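Local atomic coordinates of putative gamma-glutamylcyclotransferase YkqA (Bacillus subtilis, PDB entry 2QIK), a protein that probably acts as a gamma-glutamylcyclotransferase, releasing 5-oxoproline from gamma-glutamyl compounds, although its own substrate has not been established. Residues T10-E15 with S112-E117. Residues are numbered along the deposited sequence; the frame is centred on the assembly and turned at random.
Sequences TLRKHE and SGDWKE
Arg12 reaches Asp114 through NH1, which forms a salt bridge to OD2 at 2.9 Å; the carboxylate oxygen lies close to the guanidinium plane but is itself met from above its own plane, 52° out of it. From the opposite face of that carboxylate, Glu117 N gives OD2 a capping bond, so this N-cap oxygen both caps the start of helix 115-122 and holds the arginine. The aliphatic chain of Lys116 crosses one face of the guanidinium, CG 3.6 Å above its centre. Extended beyond CG, the lysine carries NZ to Lys13 O at 2.7 Å, a backbone acceptor presented within the type II turn from Arg12 to Glu15. A bend at chi2 (-74°) turns Glu15 CD toward Trp115, and OE2 lies 3.5 Å from CD1 of its indole, with carboxylate and ring planes 45° apart. Waters also bridge the segments: one joins Arg12 NH1 to Trp115 N, another Arg12 NH2 to Asp114 OD1, a third Glu15 OE1 to Trp115 NE1, and a fourth lies between the like charges of Arg12 NH2 and Lys116 NZ, 4.5 Å apart. Farther out, Glu59 forms a salt bridge with Arg12 NE and Asp228 one with Lys116 NZ, while Gln119 NE2 is hydrogen-bonded to Glu15 OE2. An alanine in place of Arg12 would probably leave Asp114 OD2 and Glu59 without this charged mate and open a gap beside the Lys116 methylenes. The contact sets the loop after strand 3-7, including the probable substrate-binding residues Thr10 and Leu11, against the N-terminus of helix 115-122, with strand 55-63 bordering Asp114 and strand 212-221 bordering Lys116.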
loop_
_atom_site.group_PDB
_atom_site.type_symbol
_atom_site.label_atom_id
_atom_site.label_comp_id
_atom_site.label_asym_id
_atom_site.label_seq_id
_atom_site.Cartn_x
_atom_site.Cartn_y
_atom_site.Cartn_z
ATOM N N THR A 10 -13.335 -7.464 6.787
ATOM C CA THR A 10 -12.981 -8.041 8.064
ATOM C C THR A 10 -12.042 -9.209 8.027
ATOM O O THR A 10 -11.527 -9.619 9.076
ATOM C CB THR A 10 -14.222 -8.484 8.881
ATOM O OG1 THR A 10 -14.789 -9.662 8.324
ATOM C CG2 THR A 10 -15.270 -7.376 8.952
ATOM N N LEU A 11 -11.787 -9.761 6.859
ATOM C CA LEU A 11 -10.819 -10.839 6.621
ATOM C C LEU A 11 -9.424 -10.343 6.291
ATOM O O LEU A 11 -8.514 -11.161 6.213
ATOM C CB LEU A 11 -11.293 -11.749 5.530
ATOM C CG LEU A 11 -12.571 -12.547 5.812
ATOM C CD1 LEU A 11 -13.036 -13.271 4.537
ATOM C CD2 LEU A 11 -12.332 -13.513 6.934
ATOM N N ARG A 12 -9.253 -9.039 6.033
ATOM C CA ARG A 12 -7.931 -8.536 5.748
ATOM C C ARG A 12 -7.005 -8.710 6.976
ATOM O O ARG A 12 -7.467 -8.842 8.124
ATOM C CB ARG A 12 -7.925 -7.049 5.317
ATOM C CG ARG A 12 -8.531 -6.859 3.928
ATOM C CD ARG A 12 -8.483 -5.387 3.494
ATOM N NE ARG A 12 -7.110 -4.959 3.320
ATOM C CZ ARG A 12 -6.772 -3.779 2.918
ATOM N NH1 ARG A 12 -7.657 -2.875 2.548
ATOM N NH2 ARG A 12 -5.507 -3.413 2.863
ATOM N N LYS A 13 -5.720 -8.672 6.723
ATOM C CA LYS A 13 -4.743 -8.868 7.795
ATOM C C LYS A 13 -5.011 -7.868 8.884
ATOM O O LYS A 13 -5.286 -6.707 8.618
ATOM C CB LYS A 13 -3.319 -8.731 7.210
ATOM C CG LYS A 13 -2.233 -9.252 8.089
ATOM C CD LYS A 13 -0.846 -8.958 7.409
ATOM C CE LYS A 13 0.211 -9.750 8.092
ATOM N NZ LYS A 13 1.563 -9.483 7.461
ATOM N N HIS A 14 -4.883 -8.283 10.129
ATOM C CA HIS A 14 -5.057 -7.437 11.269
ATOM C C HIS A 14 -6.463 -6.892 11.442
ATOM O O HIS A 14 -6.690 -5.932 12.237
ATOM C CB HIS A 14 -4.076 -6.246 11.318
ATOM C CG HIS A 14 -2.670 -6.674 11.145
ATOM N ND1 HIS A 14 -1.776 -6.211 10.232
ATOM C CD2 HIS A 14 -2.024 -7.643 11.838
ATOM C CE1 HIS A 14 -0.638 -6.883 10.352
ATOM N NE2 HIS A 14 -0.754 -7.728 11.347
ATOM N N GLU A 15 -7.443 -7.560 10.860
ATOM C CA GLU A 15 -8.845 -7.198 11.100
ATOM C C GLU A 15 -9.489 -8.355 11.885
ATOM O O GLU A 15 -8.939 -9.451 12.028
ATOM C CB GLU A 15 -9.565 -7.061 9.754
ATOM C CG GLU A 15 -8.994 -5.952 8.878
ATOM C CD GLU A 15 -9.317 -4.544 9.279
ATOM O OE1 GLU A 15 -9.874 -4.270 10.362
ATOM O OE2 GLU A 15 -9.033 -3.661 8.440
ATOM N N SER A 112 -12.580 5.728 -1.329
ATOM C CA SER A 112 -11.249 5.212 -1.592
ATOM C C SER A 112 -11.226 3.758 -2.082
ATOM O O SER A 112 -10.205 3.261 -2.605
ATOM C CB SER A 112 -10.333 5.269 -0.394
ATOM O OG SER A 112 -10.807 4.359 0.586
ATOM N N GLY A 113 -12.332 3.060 -1.879
ATOM C CA GLY A 113 -12.387 1.674 -2.148
ATOM C C GLY A 113 -11.565 0.802 -1.208
ATOM O O GLY A 113 -11.397 -0.398 -1.452
ATOM N N ASP A 114 -11.081 1.371 -0.113
ATOM C CA ASP A 114 -10.100 0.703 0.731
ATOM C C ASP A 114 -10.544 0.781 2.166
ATOM O O ASP A 114 -10.586 1.847 2.785
ATOM C CB ASP A 114 -8.712 1.339 0.495
ATOM C CG ASP A 114 -7.603 0.580 1.171
ATOM O OD1 ASP A 114 -6.485 0.583 0.572
ATOM O OD2 ASP A 114 -7.796 0.037 2.275
ATOM N N TRP A 115 -10.911 -0.397 2.715
ATOM C CA TRP A 115 -11.442 -0.444 4.054
ATOM C C TRP A 115 -10.457 0.015 5.117
ATOM O O TRP A 115 -10.841 0.662 6.076
ATOM C CB TRP A 115 -11.905 -1.902 4.330
ATOM C CG TRP A 115 -12.439 -2.179 5.673
ATOM C CD1 TRP A 115 -11.955 -3.125 6.579
ATOM C CD2 TRP A 115 -13.629 -1.744 6.176
ATOM N NE1 TRP A 115 -12.721 -3.175 7.667
ATOM C CE2 TRP A 115 -13.775 -2.347 7.479
ATOM C CE3 TRP A 115 -14.561 -0.819 5.781
ATOM C CZ2 TRP A 115 -14.834 -2.110 8.339
ATOM C CZ3 TRP A 115 -15.710 -0.631 6.694
ATOM C CH2 TRP A 115 -15.793 -1.238 7.898
ATOM N N LYS A 116 -9.200 -0.376 4.976
ATOM C CA LYS A 116 -8.199 0.085 5.942
ATOM C C LYS A 116 -7.970 1.573 5.867
ATOM O O LYS A 116 -7.761 2.205 6.916
ATOM C CB LYS A 116 -6.904 -0.700 5.732
ATOM C CG LYS A 116 -6.852 -2.085 6.144
ATOM C CD LYS A 116 -5.508 -2.689 6.257
ATOM C CE LYS A 116 -5.655 -3.996 6.874
ATOM N NZ LYS A 116 -4.433 -4.704 6.991
ATOM N N GLU A 117 -7.966 2.127 4.678
ATOM C CA GLU A 117 -7.835 3.573 4.547
ATOM C C GLU A 117 -9.045 4.232 5.186
ATOM O O GLU A 117 -8.890 5.197 5.945
ATOM C CB GLU A 117 -7.720 3.913 3.065
ATOM C CG GLU A 117 -7.445 5.396 2.756
ATOM C CD GLU A 117 -8.601 6.306 2.682
ATOM O OE1 GLU A 117 -8.343 7.541 2.589
ATOM O OE2 GLU A 117 -9.740 5.800 2.650
HETATM O O HOH W 1 -10.365 -2.946 1.547
HETATM O O HOH W 2 -4.889 -1.587 0.633
HETATM O O HOH W 3 -3.585 -4.908 4.681
HETATM O O HOH W 4 -12.897 -4.930 10.262
#